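Local atomic coordinates of angiopoietin-related protein 6 (Homo sapiens, PDB entry 6Y43), a protein that probably acts as a secreted angiopoietin-like growth factor, with a calcium-binding fibrinogen-like globular domain likely to mediate recognition of its partners. Residues L100-G105 with S209-A214; V50-Q55 with N179-W184; G137-W142 with Y199-R204. All blocks are in the same frame, centred on the assembly; numbering follows the deposited sequence. Where two conformers were deposited one is given.

Contact 1: L100-G105 with S209-A214; sequences LLEDWG and SLRKAA
The first torsions of E102 (chi1 -177°) and R211 both set CG anti to the backbone N. Beyond that point the two chains cross, with carboxylate and guanidinium planes 89° apart, and E102 OE2 makes a salt bridge with R211 NH1; its modelled length is so short as to be doubtful. K212 runs alongside E102 instead, bringing K212 NZ to 3.1 Å from E102 OE1, a second salt bridge. Because R211 and K212 both face E102, the pairing is a classic beta bulge: E102 O accepts from K212 N at 3.1 Å and, weakly, from R211 N. W104 lies under the arginine: R211 CB stands 3.6 Å from the centroid of the five-membered ring and 9° off its normal, a CH-pi contact, while W104 NE1 donates weakly to S209 O at 2.9 Å. An alanine in place of W104 would probably leave the aliphatic part of R211 without its ring support and S209 O without the indole N-H. On the other face of the sheet, L101 CD2 packs on L210 CD1 at 3.8 Å. Strand 212-219 is flanked in the antiparallel sheet by strands 95-102 and 48-54, and L101 continues the pairing to A109 of strand 108-118.

Contact 2: V50-Q55 with N179-W184; sequences VIQRRQ and NLNGVW. With EDO (1,2-ethanediol), chain C.
R54 presents the edge of its guanidinium to the loop 179-184, with the carbonyl oxygens of L180 and G182 close to the guanidinium plane. NH1 and NH2 both close on a single atom, G182 O, at 2.8 Å and 2.9 Å, and that oxygen lies just 5° out of the plane. NH1 also donates to L180 O at 2.9 Å. One nitrogen thus spans two backbone carbonyls, and this three-bond grip would oppose rotation of the group. The chain is bent at both chi2 and chi3, which turn CD and then NE. R54 CG passes 3.4 Å from L180 O. F61 adds a cation-pi partner to the same group.

The loop opens with a type I beta turn from N179 to G182, closed by G182 N to N179 O, and it rests against strand 48-54 of the central antiparallel sheet of the fibrinogen C-terminal domain. A side chain at G182 would run into N179 ND2, so the turn suits glycine.

Q52, on the same side of the strand as R54, lies alongside N181, the two side chains running opposite ways. Its NE2 donates to N181 OD1 at 2.9 Å, the two amide planes being turned 45° apart; the other end of the N181 amide is held by G169 O. Q52 OE1, by contrast, is buried with no partner in the model.

W184 turns a ring face to the backbone of Q55, whose carbonyl carbon sits 3.4 Å above the plane and toward the rim, while the indole NE1 bonds to R211 O. Q55 CB is directed away from the loop. Q55 NE2 donates to O1 of a 1,2-ethanediol, probably from the crystallisation liquor, at 3.1 Å.

Contact 3: G137-W142 with Y199-R204; sequences GDSLSW and YWAEFR
G137 O receives two N-H groups: W200 NE1 at 2.8 Å and, weakly, S139 N at 3.1 Å. The second bond closes an inverse gamma turn centred on D138. The indole donor stands 46° above the carbonyl plane, whereas the oxygen lies near the plane of the indole, at its edge. Facing this turn is a type I beta turn from W200 to F203, so the contact is a meeting of two loops of the fibrinogen-like domain. The chain between them contains the calcium-binding residues D154, D156, Y158 and G160.

S139 fits into the second turn with both of its side-chain atoms. CB lies over one face of the W200 indole, 3.4 Å from the centroid of the five-membered ring and 9° off its normal, a CH-pi contact. OG, placed beside the backbone N and anti to the carbonyl carbon (chi1 -63°), then accepts from E202 N at 2.9 Å. Ring face and backbone N-H together would limit rotation about the serine CA-CB bond. W200 is therefore met from two directions, by G137 O at the edge and S139 CB over the face, and further along the ring CH2 touches L140 CB at 3.9 Å. The indole also packs on V99 and L101 of strand 95-102, which anchors the loop pair to the sheet.

E202 brings its carboxylate back over the first turn, and its CD lies close to G137 CA. A CB at G137 would collide with E202 CB, and the backbone angles there also call for glycine. OE1 accepts weakly from D138 N at 3.2 Å, and the same oxygen accepts a hydrogen bond from a water, 2.7 Å away, that also donates weakly to D138 O.

In the fold
Contact 2 is the most buried of the three, its centre about 7 Å from that of the chain, while contacts 1 and 3 lie about 13 and 14 Å out and are only partly buried. Contacts 1 and 2 share the sheet, since A213 and R54 pair across neighbouring strands 212-219 and 48-54. Contact 3 joins loops alone, yet it meets contact 1 through the D103-R204 salt bridge and the packing of L101 on W200, and contact 2 through the probable backbone hydrogen bond between N179 N and Y199 O. Chemistry follows place: strand pairing with charged pairs in contact 1, a buried arginine holding backbone carbonyls in contact 2, and indole, serine and turn backbone in contact 3.

Contact 1: L100-G105 with S209-A214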
loop_
_atom_site.group_PDB
_atom_site.type_symbol
_atom_site.label_atom_id
_atom_site.label_comp_id
_atom_site.label_asym_id
_atom_site.label_seq_id
_atom_site.Cartn_x
_atom_site.Cartn_y
_atom_site.Cartn_z
ATOM N N LEU A 100 0.569 3.156 7.407
ATOM C CA LEU A 100 1.406 3.994 8.258
ATOM C C LEU A 100 1.582 5.336 7.567
ATOM O O LEU A 100 1.941 5.376 6.385
ATOM C CB LEU A 100 2.766 3.342 8.487
ATOM C CG LEU A 100 2.785 1.984 9.175
ATOM C CD1 LEU A 100 4.212 1.493 9.259
ATOM C CD2 LEU A 100 2.188 2.067 10.569
ATOM N N LEU A 101 1.356 6.426 8.302
ATOM C CA LEU A 101 1.413 7.771 7.757
ATOM C C LEU A 101 2.284 8.655 8.633
ATOM O O LEU A 101 2.298 8.506 9.859
ATOM C CB LEU A 101 0.015 8.388 7.687
ATOM C CG LEU A 101 -1.074 7.510 7.067
ATOM C CD1 LEU A 101 -2.421 8.136 7.322
ATOM C CD2 LEU A 101 -0.813 7.360 5.554
ATOM N N GLU A 102 2.975 9.607 8.002
ATOM C CA GLU A 102 3.699 10.641 8.736
ATOM C C GLU A 102 3.552 11.969 8.010
ATOM O O GLU A 102 3.795 12.045 6.799
ATOM C CB GLU A 102 5.185 10.282 8.874
ATOM C CG GLU A 102 6.037 11.235 9.683
ATOM C CD GLU A 102 7.508 10.814 9.736
ATOM O OE1 GLU A 102 7.793 9.601 9.529
ATOM O OE2 GLU A 102 8.385 11.695 9.972
ATOM N N ASP A 103 3.232 13.019 8.773
ATOM C CA ASP A 103 3.157 14.362 8.219
ATOM C C ASP A 103 4.501 15.074 8.353
ATOM O O ASP A 103 5.486 14.537 8.878
ATOM C CB ASP A 103 1.985 15.146 8.825
ATOM C CG ASP A 103 2.219 15.683 10.241
ATOM O OD1 ASP A 103 3.356 15.700 10.767
ATOM O OD2 ASP A 103 1.189 16.110 10.834
ATOM N N TRP A 104 4.566 16.276 7.787
ATOM C CA TRP A 104 5.827 16.998 7.723
ATOM C C TRP A 104 6.208 17.620 9.061
ATOM O O TRP A 104 7.315 18.150 9.187
ATOM C CB TRP A 104 5.776 18.057 6.621
ATOM C CG TRP A 104 5.830 17.426 5.256
ATOM C CD1 TRP A 104 4.776 16.954 4.530
ATOM C CD2 TRP A 104 7.002 17.179 4.468
ATOM N NE1 TRP A 104 5.216 16.424 3.338
ATOM C CE2 TRP A 104 6.577 16.559 3.270
ATOM C CE3 TRP A 104 8.370 17.415 4.661
ATOM C CZ2 TRP A 104 7.473 16.176 2.269
ATOM C CZ3 TRP A 104 9.261 17.040 3.667
ATOM C CH2 TRP A 104 8.809 16.416 2.488
ATOM N N GLY A 105 5.339 17.547 10.050
ATOM C CA GLY A 105 5.696 17.934 11.391
ATOM C C GLY A 105 6.153 16.783 12.245
ATOM O O GLY A 105 6.418 16.980 13.433
ATOM N N SER A 209 -0.147 16.875 1.562
ATOM C CA SER A 209 0.673 15.801 1.013
ATOM C C SER A 209 1.565 15.248 2.114
ATOM O O SER A 209 2.422 15.966 2.644
ATOM C CB SER A 209 1.524 16.301 -0.153
ATOM O OG SER A 209 2.121 15.202 -0.817
ATOM N N LEU A 210 1.376 13.979 2.452
ATOM C CA LEU A 210 2.093 13.419 3.582
ATOM C C LEU A 210 3.559 13.166 3.242
ATOM O O LEU A 210 3.917 12.879 2.097
ATOM C CB LEU A 210 1.416 12.138 4.040
ATOM C CG LEU A 210 0.023 12.343 4.625
ATOM C CD1 LEU A 210 -0.782 11.040 4.559
ATOM C CD2 LEU A 210 0.092 12.852 6.079
ATOM N N ARG A 211 4.407 13.285 4.265
ATOM C CA ARG A 211 5.843 13.076 4.070
ATOM C C ARG A 211 6.176 11.607 3.826
ATOM O O ARG A 211 7.041 11.290 3.008
ATOM C CB ARG A 211 6.618 13.597 5.276
ATOM C CG ARG A 211 8.110 13.392 5.138
ATOM C CD ARG A 211 8.875 14.230 6.153
ATOM N NE ARG A 211 8.692 13.788 7.530
ATOM C CZ ARG A 211 9.112 14.472 8.598
ATOM N NH1 ARG A 211 8.902 13.987 9.804
ATOM N NH2 ARG A 211 9.748 15.640 8.462
ATOM N N LYS A 212 5.553 10.708 4.578
ATOM C CA LYS A 212 5.793 9.277 4.451
ATOM C C LYS A 212 4.450 8.577 4.480
ATOM O O LYS A 212 3.537 8.971 5.209
ATOM C CB LYS A 212 6.707 8.725 5.543
ATOM C CG LYS A 212 7.977 9.477 5.750
ATOM C CD LYS A 212 9.122 8.504 6.127
ATOM C CE LYS A 212 10.307 9.339 6.662
ATOM N NZ LYS A 212 10.545 9.084 8.121
ATOM N N ALA A 213 4.324 7.555 3.655
ATOM C CA ALA A 213 3.141 6.715 3.661
ATOM C C ALA A 213 3.561 5.303 3.299
ATOM O O ALA A 213 4.462 5.118 2.487
ATOM C CB ALA A 213 2.088 7.219 2.678
ATOM N N ALA A 214 2.921 4.307 3.901
ATOM C CA ALA A 214 3.209 2.935 3.500
ATOM C C ALA A 214 2.013 2.056 3.805
ATOM O O ALA A 214 1.219 2.352 4.698
ATOM C CB ALA A 214 4.451 2.369 4.215
HETATM O O HOH W 1 4.460 14.770 0.356
#

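Contact 2: V50-Q55 with N179-W184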
loop_
_atom_site.group_PDB
_atom_site.type_symbol
_atom_site.label_atom_id
_atom_site.label_comp_id
_atom_site.label_asym_id
_atom_site.label_seq_id
_atom_site.Cartn_x
_atom_site.Cartn_y
_atom_site.Cartn_z
ATOM N N VAL A 50 5.790 -4.894 3.405
ATOM C CA VAL A 50 5.444 -3.633 2.762
ATOM C C VAL A 50 5.010 -3.914 1.328
ATOM O O VAL A 50 5.748 -4.537 0.558
ATOM C CB VAL A 50 6.635 -2.665 2.806
ATOM C CG1 VAL A 50 6.340 -1.409 1.988
ATOM C CG2 VAL A 50 6.968 -2.312 4.246
ATOM N N ILE A 51 3.831 -3.403 0.952
ATOM C CA ILE A 51 3.352 -3.498 -0.429
ATOM C C ILE A 51 3.331 -2.164 -1.154
ATOM O O ILE A 51 3.169 -2.154 -2.386
ATOM C CB ILE A 51 1.963 -4.160 -0.522
ATOM C CG1 ILE A 51 0.868 -3.286 0.101
ATOM C CG2 ILE A 51 1.987 -5.510 0.164
ATOM C CD1 ILE A 51 -0.523 -3.738 -0.242
ATOM N N GLN A 52 3.558 -1.059 -0.452
ATOM C CA GLN A 52 3.558 0.271 -1.029
ATOM C C GLN A 52 4.306 1.163 -0.066
ATOM O O GLN A 52 4.136 1.018 1.149
ATOM C CB GLN A 52 2.132 0.801 -1.212
ATOM C CG GLN A 52 2.085 2.095 -1.970
ATOM C CD GLN A 52 1.923 3.316 -1.088
ATOM O OE1 GLN A 52 2.055 3.244 0.136
ATOM N NE2 GLN A 52 1.633 4.458 -1.720
ATOM N N ARG A 53 5.145 2.056 -0.591
ATOM C CA ARG A 53 5.810 3.019 0.280
ATOM C C ARG A 53 6.139 4.282 -0.491
ATOM O O ARG A 53 6.651 4.215 -1.619
ATOM C CB ARG A 53 7.098 2.458 0.888
ATOM C CG ARG A 53 7.747 3.417 1.857
ATOM C CD ARG A 53 8.782 2.687 2.731
ATOM N NE ARG A 53 9.710 1.949 1.896
ATOM C CZ ARG A 53 10.432 0.906 2.289
ATOM N NH1 ARG A 53 10.353 0.452 3.524
ATOM N NH2 ARG A 53 11.224 0.317 1.423
ATOM N N ARG A 54 5.853 5.419 0.134
ATOM C CA ARG A 54 6.235 6.743 -0.336
ATOM C C ARG A 54 7.089 7.437 0.715
ATOM O O ARG A 54 6.770 7.380 1.904
ATOM C CB ARG A 54 5.026 7.641 -0.557
ATOM C CG ARG A 54 3.852 7.039 -1.315
ATOM C CD ARG A 54 4.293 6.565 -2.675
ATOM N NE ARG A 54 4.712 7.633 -3.580
ATOM C CZ ARG A 54 3.891 8.383 -4.304
ATOM N NH1 ARG A 54 2.580 8.226 -4.205
ATOM N NH2 ARG A 54 4.370 9.303 -5.139
ATOM N N GLN A 55 8.124 8.155 0.281
ATOM C CA GLN A 55 8.977 8.799 1.275
ATOM C C GLN A 55 9.886 9.879 0.707
ATOM O O GLN A 55 10.448 10.668 1.478
ATOM C CB GLN A 55 9.834 7.759 1.997
ATOM C CG GLN A 55 10.838 7.045 1.078
ATOM C CD GLN A 55 11.570 5.903 1.772
ATOM O OE1 GLN A 55 11.018 5.249 2.655
ATOM N NE2 GLN A 55 12.818 5.686 1.397
ATOM N N ASN A 179 -5.291 8.898 -1.113
ATOM C CA ASN A 179 -4.676 8.951 -2.434
ATOM C C ASN A 179 -3.192 8.643 -2.286
ATOM O O ASN A 179 -2.329 9.407 -2.699
ATOM C CB ASN A 179 -4.899 10.318 -3.074
ATOM C CG ASN A 179 -4.493 10.376 -4.534
ATOM O OD1 ASN A 179 -4.773 9.460 -5.302
ATOM N ND2 ASN A 179 -3.842 11.476 -4.923
ATOM N N LEU A 180 -2.899 7.476 -1.719
ATOM C CA LEU A 180 -1.520 7.215 -1.326
ATOM C C LEU A 180 -0.605 6.998 -2.517
ATOM O O LEU A 180 0.613 7.105 -2.355
ATOM C CB LEU A 180 -1.436 6.020 -0.383
ATOM C CG LEU A 180 -2.208 6.171 0.938
ATOM C CD1 LEU A 180 -1.932 4.988 1.822
ATOM C CD2 LEU A 180 -1.892 7.494 1.634
ATOM N N ASN A 181 -1.145 6.728 -3.709
ATOM C CA ASN A 181 -0.322 6.615 -4.904
ATOM C C ASN A 181 -0.269 7.911 -5.709
ATOM O O ASN A 181 0.126 7.892 -6.875
ATOM C CB ASN A 181 -0.800 5.458 -5.776
ATOM C CG ASN A 181 -0.479 4.113 -5.173
ATOM O OD1 ASN A 181 0.399 3.989 -4.305
ATOM N ND2 ASN A 181 -1.167 3.088 -5.641
ATOM N N GLY A 182 -0.632 9.033 -5.094
ATOM C CA GLY A 182 -0.670 10.307 -5.772
ATOM C C GLY A 182 0.689 10.958 -5.849
ATOM O O GLY A 182 1.736 10.307 -5.809
ATOM N N VAL A 183 0.658 12.269 -6.020
ATOM C CA VAL A 183 1.873 13.050 -6.186
ATOM C C VAL A 183 2.502 13.294 -4.820
ATOM O O VAL A 183 1.879 13.909 -3.954
ATOM C CB VAL A 183 1.571 14.387 -6.870
ATOM C CG1 VAL A 183 2.878 15.152 -7.066
ATOM C CG2 VAL A 183 0.838 14.185 -8.169
ATOM N N TRP A 184 3.736 12.826 -4.631
ATOM C CA TRP A 184 4.510 13.152 -3.431
ATOM C C TRP A 184 5.086 14.553 -3.601
ATOM O O TRP A 184 5.967 14.778 -4.439
ATOM C CB TRP A 184 5.615 12.123 -3.197
ATOM C CG TRP A 184 6.336 12.283 -1.870
ATOM C CD1 TRP A 184 5.994 11.722 -0.677
ATOM C CD2 TRP A 184 7.499 13.070 -1.620
ATOM N NE1 TRP A 184 6.877 12.104 0.301
ATOM C CE2 TRP A 184 7.809 12.940 -0.246
ATOM C CE3 TRP A 184 8.306 13.875 -2.420
ATOM C CZ2 TRP A 184 8.921 13.567 0.342
ATOM C CZ3 TRP A 184 9.397 14.509 -1.837
ATOM C CH2 TRP A 184 9.684 14.363 -0.471
HETATM C C1 EDO C . 13.719 2.330 3.683
HETATM O O1 EDO C . 14.185 3.315 2.747
HETATM C C2 EDO C . 13.043 3.014 4.860
HETATM O O2 EDO C . 11.815 3.564 4.377
#

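Contact 3: G137-W142 with Y199-R204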
loop_
_atom_site.group_PDB
_atom_site.type_symbol
_atom_site.label_atom_id
_atom_site.label_comp_id
_atom_site.label_asym_id
_atom_site.label_seq_id
_atom_site.Cartn_x
_atom_site.Cartn_y
_atom_site.Cartn_z
ATOM N N GLY A 137 -7.828 7.328 11.394
ATOM C CA GLY A 137 -9.134 7.559 10.794
ATOM C C GLY A 137 -9.332 6.666 9.578
ATOM O O GLY A 137 -8.371 6.230 8.930
ATOM N N ASP A 138 -10.594 6.367 9.269
ATOM C CA ASP A 138 -10.892 5.336 8.273
ATOM C C ASP A 138 -11.107 5.987 6.910
ATOM O O ASP A 138 -12.230 6.159 6.431
ATOM C CB ASP A 138 -12.094 4.502 8.693
ATOM C CG ASP A 138 -12.360 3.336 7.747
ATOM O OD1 ASP A 138 -11.583 3.146 6.773
ATOM O OD2 ASP A 138 -13.350 2.621 7.993
ATOM N N SER A 139 -9.993 6.314 6.250
ATOM C CA SER A 139 -10.049 6.973 4.958
ATOM C C SER A 139 -9.798 6.015 3.791
ATOM O O SER A 139 -9.614 6.473 2.665
ATOM C CB SER A 139 -9.072 8.141 4.916
ATOM O OG SER A 139 -9.431 9.140 5.869
ATOM N N LEU A 140 -9.853 4.703 4.031
ATOM C CA LEU A 140 -9.876 3.727 2.952
ATOM C C LEU A 140 -11.218 3.012 2.792
ATOM O O LEU A 140 -11.451 2.404 1.749
ATOM C CB LEU A 140 -8.786 2.665 3.153
ATOM C CG LEU A 140 -8.323 1.874 1.939
ATOM C CD1 LEU A 140 -7.717 2.683 0.807
ATOM C CD2 LEU A 140 -7.334 0.792 2.426
ATOM N N SER A 141 -12.117 3.087 3.766
ATOM C CA SER A 141 -13.341 2.300 3.672
ATOM C C SER A 141 -14.196 2.743 2.497
ATOM O O SER A 141 -14.896 1.919 1.906
ATOM C CB SER A 141 -14.120 2.392 4.986
ATOM O OG SER A 141 -13.734 1.331 5.845
ATOM N N TRP A 142 -14.127 4.030 2.122
ATOM C CA TRP A 142 -14.915 4.484 0.970
ATOM C C TRP A 142 -14.489 3.817 -0.323
ATOM O O TRP A 142 -15.224 3.883 -1.323
ATOM C CB TRP A 142 -14.780 5.984 0.813
ATOM C CG TRP A 142 -15.975 6.667 0.156
ATOM C CD1 TRP A 142 -17.288 6.424 0.402
ATOM C CD2 TRP A 142 -15.926 7.717 -0.804
ATOM N NE1 TRP A 142 -18.083 7.262 -0.366
ATOM C CE2 TRP A 142 -17.260 8.070 -1.108
ATOM C CE3 TRP A 142 -14.885 8.391 -1.457
ATOM C CZ2 TRP A 142 -17.567 9.044 -2.028
ATOM C CZ3 TRP A 142 -15.208 9.380 -2.377
ATOM C CH2 TRP A 142 -16.528 9.688 -2.655
ATOM N N TYR A 199 -2.477 11.747 0.256
ATOM C CA TYR A 199 -3.340 12.222 1.327
ATOM C C TYR A 199 -4.225 11.147 1.934
ATOM O O TYR A 199 -4.462 10.075 1.384
ATOM C CB TYR A 199 -4.199 13.407 0.855
ATOM C CG TYR A 199 -5.405 13.159 -0.063
ATOM C CD1 TYR A 199 -6.590 12.600 0.426
ATOM C CD2 TYR A 199 -5.386 13.580 -1.379
ATOM C CE1 TYR A 199 -7.724 12.434 -0.410
ATOM C CE2 TYR A 199 -6.504 13.421 -2.217
ATOM C CZ TYR A 199 -7.663 12.848 -1.724
ATOM O OH TYR A 199 -8.780 12.720 -2.536
ATOM N N TRP A 200 -4.672 11.477 3.141
ATOM C CA TRP A 200 -5.534 10.643 3.967
ATOM C C TRP A 200 -6.522 11.622 4.592
ATOM O O TRP A 200 -6.132 12.507 5.360
ATOM C CB TRP A 200 -4.713 9.902 5.020
ATOM C CG TRP A 200 -5.395 8.784 5.719
ATOM C CD1 TRP A 200 -6.032 8.843 6.920
ATOM C CD2 TRP A 200 -5.489 7.414 5.281
ATOM N NE1 TRP A 200 -6.518 7.608 7.261
ATOM C CE2 TRP A 200 -6.202 6.710 6.282
ATOM C CE3 TRP A 200 -5.051 6.720 4.150
ATOM C CZ2 TRP A 200 -6.484 5.351 6.181
ATOM C CZ3 TRP A 200 -5.333 5.367 4.048
ATOM C CH2 TRP A 200 -6.049 4.694 5.060
ATOM N N ALA A 201 -7.790 11.533 4.192
ATOM C CA ALA A 201 -8.739 12.585 4.545
ATOM C C ALA A 201 -8.764 12.864 6.042
ATOM O O ALA A 201 -8.857 14.018 6.464
ATOM C CB ALA A 201 -10.143 12.209 4.082
ATOM N N GLU A 202 -8.750 11.820 6.859
ATOM C CA GLU A 202 -8.915 11.996 8.291
ATOM C C GLU A 202 -7.588 12.212 9.020
ATOM O O GLU A 202 -7.575 12.267 10.263
ATOM C CB GLU A 202 -9.664 10.789 8.871
ATOM C CG GLU A 202 -10.738 11.208 9.866
ATOM C CD GLU A 202 -11.449 10.038 10.515
ATOM O OE1 GLU A 202 -12.019 9.204 9.740
ATOM O OE2 GLU A 202 -11.428 9.991 11.792
ATOM N N PHE A 203 -6.469 12.335 8.284
ATOM C CA PHE A 203 -5.169 12.667 8.887
ATOM C C PHE A 203 -4.486 13.697 7.996
ATOM O O PHE A 203 -3.765 13.320 7.062
ATOM C CB PHE A 203 -4.292 11.446 9.079
ATOM C CG PHE A 203 -2.972 11.743 9.736
ATOM C CD1 PHE A 203 -2.916 12.197 11.049
ATOM C CD2 PHE A 203 -1.791 11.551 9.058
ATOM C CE1 PHE A 203 -1.693 12.456 11.643
ATOM C CE2 PHE A 203 -0.573 11.791 9.659
ATOM C CZ PHE A 203 -0.524 12.257 10.944
ATOM N N ARG A 204 -4.746 14.983 8.288
ATOM C CA ARG A 204 -4.238 16.203 7.665
ATOM C C ARG A 204 -5.044 16.607 6.424
ATOM O O ARG A 204 -4.907 17.744 5.958
ATOM C CB ARG A 204 -2.742 16.116 7.312
ATOM C CG ARG A 204 -1.836 15.747 8.517
ATOM C CD ARG A 204 -2.064 16.657 9.763
ATOM N NE ARG A 204 -2.088 18.062 9.382
ATOM C CZ ARG A 204 -1.021 18.825 9.207
ATOM N NH1 ARG A 204 0.193 18.347 9.405
ATOM N NH2 ARG A 204 -1.182 20.079 8.820
HETATM O O HOH W 2 -12.840 8.931 7.227
#